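Long-range contacts in uncharacterized esterase YxiM (Bacillus subtilis, PDB 2O14), which is an uncharacterized member of the GDSL lipolytic enzyme family and probably acts as an ester hydrolase: residues Val111-Thr115 / Asn175-Leu179; Arg163-Gly169 / Phe200-Ala206. All blocks are in the same frame, centred on the assembly; numbering follows the deposited sequence.

Interaction 1 of 2, residues Val111-Thr115 / Asn175-Leu179; sequences VINMT and NYYPL
Thr115 and Tyr177 bring the two backbones nearest, their CA atoms 5.7 Å apart, whereas the CA atoms of Asn113 and Asn175 stand 7.7 Å apart, a gap spanned by water and not by direct backbone pairing. The Tyr177 ring carries most of the direct contact. It is clasped between two residues: CA of Met114 (selenomethionine in this structure) lies over one face in a CH-pi contact, 3.7 Å from the ring centroid and 23° off the normal, while Leu179 CD2 of the tyrosine's own loop covers the opposite face toward the rim. With CG anti to the carbonyl carbon (chi1 -65°), the Tyr177 ring reaches back along the strand, and its OH comes to 3.5 Å from Val111 CG1. Thr115 OG1 touches the other end, at Tyr177 CB. The contact is thus an interdomain seam: 108-115 is an outermost strand of the antiparallel sheet in the galactose-binding-like domain, and 175-179 belongs to the loop after strand 164-169 of the hydrolase domain, the region of the nucleophile Ser171 assigned by similarity. Tyr176 OH is hydrogen-bonded to the Ser171 carbonyl. Water supplies the polar links. One molecule donates to Ile112 O at 2.5 Å and to Tyr177 OH at 2.6 Å, and accepts from Asn175 ND2; the same hydroxyl is hydrogen-bonded to Asp121 OD2, and Asn175 OD1 to Asn204 ND2. A second water donates to both Asn113 O (2.8 Å) and Asn175 O (2.7 Å). At the far end, a third accepts from Tyr177 N and hydrogen-bonds with Thr115 OG1.

Interaction 2 of 2, residues Arg163-Gly169 / Phe200-Ala206; sequences RTIYVGG and FQVRNMA
Arg163 and Phe200 meet at the start of a parallel beta pair, strands 164-169 and 201-204 of a beta-alpha-beta unit in the five-stranded parallel sheet of the SGNH-hydrolase fold. The segment axes run 13° from parallel. The ladder opens with a bent bond from Gln201 N to Arg163 O, continues through three nearly straight ones, Ile165 N to Gln201 O, Arg203 N to Ile165 O and Val167 N to Arg203 O, and closes with Met205 N on Val167 O at 2.8 Å, bent again (134°). On the sheet face that carries Ile165 and Val167, Ile165 CD1 lies over one face of the Phe200 ring in a CH-pi contact, 3.8 Å from its centroid. The extended Arg163 chain, its CG anti to the backbone N, runs past that ring, whose CE2 lies over one face of the guanidinium, the planes 55° apart; NE is 3.2 Å from Phe200 CE2, and Gly231 O accepts from NE. With an alanine in place of Arg163, the CE2 side of Phe200 would probably lose its cover and Gly231 O this donor. The other sheet face carries Tyr166 and Arg203 side by side, Arg203 CD 3.4 Å from Tyr166 CE1, with Thr164 CG2 over the centre of the tyrosine ring. Further out, strand 233-237 flanks 164-169, Phe367 meets the Phe200 ring, and Val173 O accepts from Asn204 ND2. In an Asx turn, Asn204 OD1 accepts from Ala206 N at 3.3 Å.

Interaction 2 is a buried joint within the hydrolase domain, made of strand hydrogen bonds and apolar packing; interaction 1 is a partly buried seam between domains, bridged by water and one aromatic ring. Their buried surfaces differ accordingly, 699 Å² against 233 Å². The two abut: a probable hydrogen bond between the Asn175 and Asn204 side chains joins them, and Ile112 CG2 packs 3.6 Å from Ala206 O, so the strand of the binding-like domain rests on the end of 200-206. Both contacts involve the chain around strand 164-169, interaction 1 through the loop that follows it and interaction 2 through the strand itself, and both flank the presumed nucleophile, Ser171.

Interaction 1 of 2, residues Val111-Thr115 / Asn175-Leu179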
ATOM      1  N   VAL A 111      -2.624   5.768  -0.064  1.00 14.95           N
ATOM      2  CA  VAL A 111      -1.485   5.234   0.689  1.00 16.34           C
ATOM      3  C   VAL A 111      -2.042   4.482   1.899  1.00 17.44           C
ATOM      4  O   VAL A 111      -2.895   5.005   2.614  1.00 18.53           O
ATOM      5  CB  VAL A 111      -0.528   6.353   1.193  1.00 17.20           C
ATOM      6  CG1 VAL A 111       0.719   5.726   1.812  1.00 15.66           C
ATOM      7  CG2 VAL A 111      -0.130   7.274   0.041  1.00 17.19           C
ATOM      8  N   ILE A 112      -1.555   3.267   2.136  1.00 17.45           N
ATOM      9  CA  ILE A 112      -2.067   2.468   3.242  1.00 16.28           C
ATOM     10  C   ILE A 112      -1.198   2.370   4.492  1.00 16.37           C
ATOM     11  O   ILE A 112      -0.019   2.019   4.426  1.00 16.37           O
ATOM     12  CB  ILE A 112      -2.387   1.015   2.783  1.00 16.08           C
ATOM     13  CG1 ILE A 112      -3.426   1.023   1.655  1.00 11.88           C
ATOM     14  CG2 ILE A 112      -2.892   0.199   3.967  1.00 14.59           C
ATOM     15  CD1 ILE A 112      -4.780   1.627   2.043  1.00 14.71           C
ATOM     16  N   ASN A 113      -1.808   2.676   5.632  1.00 17.10           N
ATOM     17  CA  ASN A 113      -1.168   2.582   6.939  1.00 17.44           C
ATOM     18  C   ASN A 113       0.241   3.131   7.133  1.00 18.52           C
ATOM     19  O   ASN A 113       1.160   2.383   7.471  1.00 17.66           O
ATOM     20  CB  ASN A 113      -1.189   1.120   7.413  1.00 18.48           C
ATOM     21  CG  ASN A 113      -2.596   0.613   7.691  1.00 18.17           C
ATOM     22  OD1 ASN A 113      -2.862  -0.581   7.587  1.00 20.99           O
ATOM     23  ND2 ASN A 113      -3.499   1.520   8.062  1.00 16.45           N
HETATM   24  N   MSE A 114       0.411   4.433   6.933  1.00 15.66           N
HETATM   25  CA  MSE A 114       1.702   5.065   7.171  1.00 17.87           C
HETATM   26  C   MSE A 114       1.764   5.157   8.703  1.00 17.24           C
HETATM   27  O   MSE A 114       0.726   5.294   9.354  1.00 15.35           O
HETATM   28  CB  MSE A 114       1.730   6.470   6.558  1.00 22.06           C
HETATM   29  CG  MSE A 114       1.630   6.511   5.039  1.00 29.08           C
HETATM   30 SE   MSE A 114       1.275   8.326   4.406  1.00 36.74          SE
HETATM   31  CE  MSE A 114      -0.443   8.527   5.272  1.00 41.62           C
ATOM     32  N   THR A 115       2.956   5.075   9.285  1.00 21.65           N
ATOM     33  CA  THR A 115       3.066   5.151  10.744  1.00 21.75           C
ATOM     34  C   THR A 115       4.171   6.094  11.203  1.00 22.27           C
ATOM     35  O   THR A 115       5.081   6.417  10.438  1.00 20.69           O
ATOM     36  CB  THR A 115       3.328   3.755  11.372  1.00 21.15           C
ATOM     37  OG1 THR A 115       4.637   3.301  11.008  1.00 19.59           O
ATOM     38  CG2 THR A 115       2.290   2.737  10.891  1.00 18.37           C
ATOM     39  N   ASN A 175       3.598  -2.341   3.600  1.00 19.81           N
ATOM     40  CA  ASN A 175       4.665  -1.391   3.876  1.00 18.59           C
ATOM     41  C   ASN A 175       4.760  -1.073   5.362  1.00 17.83           C
ATOM     42  O   ASN A 175       3.747  -0.974   6.057  1.00 14.67           O
ATOM     43  CB  ASN A 175       4.425  -0.068   3.142  1.00 23.05           C
ATOM     44  CG  ASN A 175       4.603  -0.180   1.647  1.00 26.65           C
ATOM     45  OD1 ASN A 175       5.450  -0.933   1.167  1.00 25.08           O
ATOM     46  ND2 ASN A 175       3.822   0.599   0.895  1.00 27.63           N
ATOM     47  N   TYR A 176       5.987  -0.922   5.842  1.00 19.87           N
ATOM     48  CA  TYR A 176       6.231  -0.542   7.226  1.00 21.48           C
ATOM     49  C   TYR A 176       7.031   0.760   7.132  1.00 21.55           C
ATOM     50  O   TYR A 176       7.776   0.963   6.171  1.00 21.52           O
ATOM     51  CB  TYR A 176       7.022  -1.624   7.966  1.00 21.70           C
ATOM     52  CG  TYR A 176       6.213  -2.873   8.226  1.00 22.24           C
ATOM     53  CD1 TYR A 176       6.005  -3.819   7.219  1.00 21.53           C
ATOM     54  CD2 TYR A 176       5.608  -3.083   9.460  1.00 20.52           C
ATOM     55  CE1 TYR A 176       5.207  -4.948   7.437  1.00 19.94           C
ATOM     56  CE2 TYR A 176       4.806  -4.205   9.690  1.00 21.84           C
ATOM     57  CZ  TYR A 176       4.609  -5.132   8.677  1.00 21.68           C
ATOM     58  OH  TYR A 176       3.806  -6.231   8.895  1.00 20.53           O
ATOM     59  N   TYR A 177       6.868   1.652   8.101  1.00 22.88           N
ATOM     60  CA  TYR A 177       7.581   2.924   8.054  1.00 24.53           C
ATOM     61  C   TYR A 177       8.596   3.112   9.178  1.00 27.46           C
ATOM     62  O   TYR A 177       8.428   2.581  10.276  1.00 27.56           O
ATOM     63  CB  TYR A 177       6.574   4.079   8.055  1.00 20.59           C
ATOM     64  CG  TYR A 177       5.714   4.116   6.808  1.00 19.62           C
ATOM     65  CD1 TYR A 177       4.726   3.154   6.583  1.00 18.41           C
ATOM     66  CD2 TYR A 177       5.919   5.086   5.833  1.00 18.67           C
ATOM     67  CE1 TYR A 177       3.965   3.164   5.408  1.00 19.96           C
ATOM     68  CE2 TYR A 177       5.172   5.103   4.658  1.00 16.81           C
ATOM     69  CZ  TYR A 177       4.202   4.146   4.449  1.00 19.19           C
ATOM     70  OH  TYR A 177       3.485   4.173   3.279  1.00 19.52           O
ATOM     71  N   PRO A 178       9.676   3.869   8.909  1.00 30.17           N
ATOM     72  CA  PRO A 178       9.986   4.537   7.637  1.00 31.01           C
ATOM     73  C   PRO A 178      10.251   3.531   6.517  1.00 31.69           C
ATOM     74  O   PRO A 178      10.861   2.491   6.749  1.00 32.22           O
ATOM     75  CB  PRO A 178      11.233   5.355   7.970  1.00 35.34           C
ATOM     76  CG  PRO A 178      11.059   5.656   9.427  1.00 35.35           C
ATOM     77  CD  PRO A 178      10.594   4.324   9.967  1.00 35.01           C
ATOM     78  N   LEU A 179       9.804   3.848   5.307  1.00 29.82           N
ATOM     79  CA  LEU A 179       9.975   2.967   4.151  1.00 31.13           C
ATOM     80  C   LEU A 179      11.378   2.417   3.905  1.00 33.01           C
ATOM     81  O   LEU A 179      11.532   1.272   3.473  1.00 32.46           O
ATOM     82  CB  LEU A 179       9.517   3.675   2.877  1.00 27.75           C
ATOM     83  CG  LEU A 179       8.016   3.903   2.713  1.00 28.79           C
ATOM     84  CD1 LEU A 179       7.767   4.681   1.426  1.00 27.65           C
ATOM     85  CD2 LEU A 179       7.290   2.564   2.686  1.00 25.83           C
TER
HETATM   86  O   HOH W   1       1.797   2.264   2.706  1.00 14.17           O
HETATM   87  O   HOH W   2       0.903  -1.045   5.354  1.00 14.88           O
HETATM   88  O   HOH W   3       2.843   0.244   8.263  1.00 17.70           O
HETATM   89  O   HOH W   4       4.911   0.845   9.783  1.00 18.70           O
HETATM   90  O   HOH W   5       6.753   3.723  12.641  1.00 25.47           O

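Interaction 2 of 2, residues Arg163-Gly169 / Phe200-Ala206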
ATOM      1  N   ARG A 163       2.545   3.054 -16.003  1.00 26.17           N
ATOM      2  CA  ARG A 163       2.433   1.613 -15.816  1.00 25.55           C
ATOM      3  C   ARG A 163       2.700   1.327 -14.338  1.00 24.71           C
ATOM      4  O   ARG A 163       3.671   1.832 -13.769  1.00 21.89           O
ATOM      5  CB  ARG A 163       3.448   0.898 -16.693  1.00 28.52           C
ATOM      6  CG  ARG A 163       3.116  -0.549 -16.945  1.00 32.00           C
ATOM      7  CD  ARG A 163       4.052  -1.123 -17.980  1.00 32.17           C
ATOM      8  NE  ARG A 163       3.733  -2.508 -18.289  1.00 34.37           N
ATOM      9  CZ  ARG A 163       4.417  -3.244 -19.156  1.00 35.62           C
ATOM     10  NH1 ARG A 163       5.455  -2.715 -19.794  1.00 36.71           N
ATOM     11  NH2 ARG A 163       4.073  -4.505 -19.375  1.00 35.50           N
ATOM     12  N   THR A 164       1.848   0.521 -13.715  1.00 23.70           N
ATOM     13  CA  THR A 164       2.010   0.257 -12.292  1.00 24.95           C
ATOM     14  C   THR A 164       1.737  -1.168 -11.845  1.00 24.99           C
ATOM     15  O   THR A 164       0.929  -1.877 -12.438  1.00 24.74           O
ATOM     16  CB  THR A 164       1.065   1.158 -11.470  1.00 27.24           C
ATOM     17  OG1 THR A 164       1.184   2.517 -11.913  1.00 25.84           O
ATOM     18  CG2 THR A 164       1.400   1.071  -9.983  1.00 28.96           C
ATOM     19  N   ILE A 165       2.422  -1.568 -10.779  1.00 25.37           N
ATOM     20  CA  ILE A 165       2.231  -2.877 -10.172  1.00 25.22           C
ATOM     21  C   ILE A 165       1.438  -2.588  -8.897  1.00 26.13           C
ATOM     22  O   ILE A 165       1.965  -1.961  -7.974  1.00 26.09           O
ATOM     23  CB  ILE A 165       3.557  -3.527  -9.732  1.00 28.96           C
ATOM     24  CG1 ILE A 165       4.495  -3.706 -10.927  1.00 28.29           C
ATOM     25  CG2 ILE A 165       3.271  -4.880  -9.075  1.00 27.33           C
ATOM     26  CD1 ILE A 165       3.985  -4.679 -11.945  1.00 33.01           C
ATOM     27  N   TYR A 166       0.180  -3.016  -8.846  1.00 24.31           N
ATOM     28  CA  TYR A 166      -0.637  -2.796  -7.653  1.00 23.38           C
ATOM     29  C   TYR A 166      -0.512  -4.044  -6.789  1.00 23.17           C
ATOM     30  O   TYR A 166      -0.833  -5.150  -7.234  1.00 22.48           O
ATOM     31  CB  TYR A 166      -2.098  -2.564  -8.042  1.00 23.11           C
ATOM     32  CG  TYR A 166      -2.313  -1.278  -8.804  1.00 26.19           C
ATOM     33  CD1 TYR A 166      -2.514  -0.073  -8.133  1.00 25.59           C
ATOM     34  CD2 TYR A 166      -2.271  -1.258 -10.196  1.00 24.53           C
ATOM     35  CE1 TYR A 166      -2.672   1.122  -8.830  1.00 25.85           C
ATOM     36  CE2 TYR A 166      -2.423  -0.069 -10.902  1.00 26.27           C
ATOM     37  CZ  TYR A 166      -2.622   1.116 -10.215  1.00 25.38           C
ATOM     38  OH  TYR A 166      -2.762   2.288 -10.916  1.00 24.65           O
ATOM     39  N   VAL A 167      -0.045  -3.872  -5.557  1.00 21.02           N
ATOM     40  CA  VAL A 167       0.141  -5.009  -4.666  1.00 19.88           C
ATOM     41  C   VAL A 167      -0.919  -5.157  -3.580  1.00 20.66           C
ATOM     42  O   VAL A 167      -1.241  -4.202  -2.868  1.00 21.64           O
ATOM     43  CB  VAL A 167       1.523  -4.950  -3.972  1.00 22.02           C
ATOM     44  CG1 VAL A 167       1.791  -6.251  -3.226  1.00 23.20           C
ATOM     45  CG2 VAL A 167       2.615  -4.692  -4.997  1.00 22.82           C
ATOM     46  N   GLY A 168      -1.454  -6.369  -3.461  1.00 18.50           N
ATOM     47  CA  GLY A 168      -2.436  -6.662  -2.436  1.00 17.87           C
ATOM     48  C   GLY A 168      -1.822  -7.692  -1.502  1.00 18.61           C
ATOM     49  O   GLY A 168      -1.066  -8.557  -1.950  1.00 17.93           O
ATOM     50  N   GLY A 169      -2.116  -7.609  -0.208  1.00 16.77           N
ATOM     51  CA  GLY A 169      -1.546  -8.578   0.712  1.00 15.43           C
ATOM     52  C   GLY A 169      -1.805  -8.279   2.174  1.00 15.69           C
ATOM     53  O   GLY A 169      -2.648  -7.441   2.505  1.00 12.88           O
ATOM     54  N   PHE A 200       7.874   0.334 -14.228  1.00 29.64           N
ATOM     55  CA  PHE A 200       6.717   0.198 -13.355  1.00 28.09           C
ATOM     56  C   PHE A 200       6.748   1.078 -12.123  1.00 26.86           C
ATOM     57  O   PHE A 200       7.806   1.395 -11.586  1.00 26.14           O
ATOM     58  CB  PHE A 200       6.570  -1.238 -12.841  1.00 33.74           C
ATOM     59  CG  PHE A 200       6.295  -2.253 -13.899  1.00 32.56           C
ATOM     60  CD1 PHE A 200       7.297  -3.124 -14.317  1.00 32.40           C
ATOM     61  CD2 PHE A 200       5.022  -2.383 -14.439  1.00 32.06           C
ATOM     62  CE1 PHE A 200       7.033  -4.117 -15.255  1.00 31.74           C
ATOM     63  CE2 PHE A 200       4.746  -3.374 -15.381  1.00 33.60           C
ATOM     64  CZ  PHE A 200       5.754  -4.243 -15.788  1.00 33.76           C
ATOM     65  N   GLN A 201       5.557   1.461 -11.685  1.00 31.12           N
ATOM     66  CA  GLN A 201       5.390   2.212 -10.455  1.00 29.66           C
ATOM     67  C   GLN A 201       4.919   1.079  -9.550  1.00 28.74           C
ATOM     68  O   GLN A 201       4.283   0.135 -10.019  1.00 28.59           O
ATOM     69  CB  GLN A 201       4.269   3.252 -10.570  1.00 32.22           C
ATOM     70  CG  GLN A 201       4.681   4.595 -11.151  1.00 32.85           C
ATOM     71  CD  GLN A 201       5.838   5.216 -10.395  1.00 36.13           C
ATOM     72  OE1 GLN A 201       7.002   4.963 -10.708  1.00 38.33           O
ATOM     73  NE2 GLN A 201       5.526   6.023  -9.382  1.00 34.37           N
ATOM     74  N   VAL A 202       5.237   1.148  -8.268  1.00 29.04           N
ATOM     75  CA  VAL A 202       4.792   0.112  -7.355  1.00 28.03           C
ATOM     76  C   VAL A 202       3.902   0.732  -6.288  1.00 26.73           C
ATOM     77  O   VAL A 202       4.335   1.611  -5.550  1.00 27.97           O
ATOM     78  CB  VAL A 202       5.986  -0.589  -6.660  1.00 28.40           C
ATOM     79  CG1 VAL A 202       5.474  -1.647  -5.702  1.00 28.09           C
ATOM     80  CG2 VAL A 202       6.903  -1.218  -7.696  1.00 28.84           C
ATOM     81  N   ARG A 203       2.651   0.294  -6.221  1.00 23.24           N
ATOM     82  CA  ARG A 203       1.736   0.802  -5.208  1.00 22.55           C
ATOM     83  C   ARG A 203       1.342  -0.372  -4.316  1.00 20.12           C
ATOM     84  O   ARG A 203       0.490  -1.183  -4.673  1.00 19.54           O
ATOM     85  CB  ARG A 203       0.497   1.433  -5.857  1.00 28.63           C
ATOM     86  CG  ARG A 203       0.793   2.684  -6.685  1.00 32.43           C
ATOM     87  CD  ARG A 203      -0.479   3.227  -7.334  1.00 34.60           C
ATOM     88  NE  ARG A 203      -1.411   3.765  -6.345  1.00 37.45           N
ATOM     89  CZ  ARG A 203      -1.447   5.035  -5.958  1.00 37.19           C
ATOM     90  NH1 ARG A 203      -0.605   5.914  -6.481  1.00 38.63           N
ATOM     91  NH2 ARG A 203      -2.315   5.422  -5.033  1.00 38.84           N
ATOM     92  N   ASN A 204       1.985  -0.455  -3.156  1.00 17.36           N
ATOM     93  CA  ASN A 204       1.745  -1.527  -2.197  1.00 17.16           C
ATOM     94  C   ASN A 204       0.538  -1.209  -1.324  1.00 16.63           C
ATOM     95  O   ASN A 204       0.656  -0.508  -0.315  1.00 16.42           O
ATOM     96  CB  ASN A 204       2.984  -1.716  -1.321  1.00 19.01           C
ATOM     97  CG  ASN A 204       2.914  -2.967  -0.479  1.00 19.23           C
ATOM     98  OD1 ASN A 204       1.895  -3.645  -0.451  1.00 21.80           O
ATOM     99  ND2 ASN A 204       4.002  -3.280   0.213  1.00 20.06           N
HETATM  100  N   MSE A 205      -0.615  -1.751  -1.706  1.00 19.14           N
HETATM  101  CA  MSE A 205      -1.871  -1.514  -0.989  1.00 19.77           C
HETATM  102  C   MSE A 205      -2.196  -2.556   0.075  1.00 18.38           C
HETATM  103  O   MSE A 205      -3.277  -2.532   0.658  1.00 18.70           O
HETATM  104  CB  MSE A 205      -3.034  -1.436  -1.986  1.00 21.98           C
HETATM  105  CG  MSE A 205      -2.818  -0.453  -3.129  1.00 27.82           C
HETATM  106 SE   MSE A 205      -2.296   1.340  -2.533  1.00 41.04          SE
HETATM  107  CE  MSE A 205      -4.050   2.016  -2.019  1.00 30.23           C
ATOM    108  N   ALA A 206      -1.265  -3.468   0.328  1.00 18.92           N
ATOM    109  CA  ALA A 206      -1.469  -4.515   1.323  1.00 17.08           C
ATOM    110  C   ALA A 206      -1.608  -3.891   2.705  1.00 17.48           C
ATOM    111  O   ALA A 206      -1.165  -2.762   2.929  1.00 14.73           O
ATOM    112  CB  ALA A 206      -0.291  -5.485   1.301  1.00 15.30           C
TER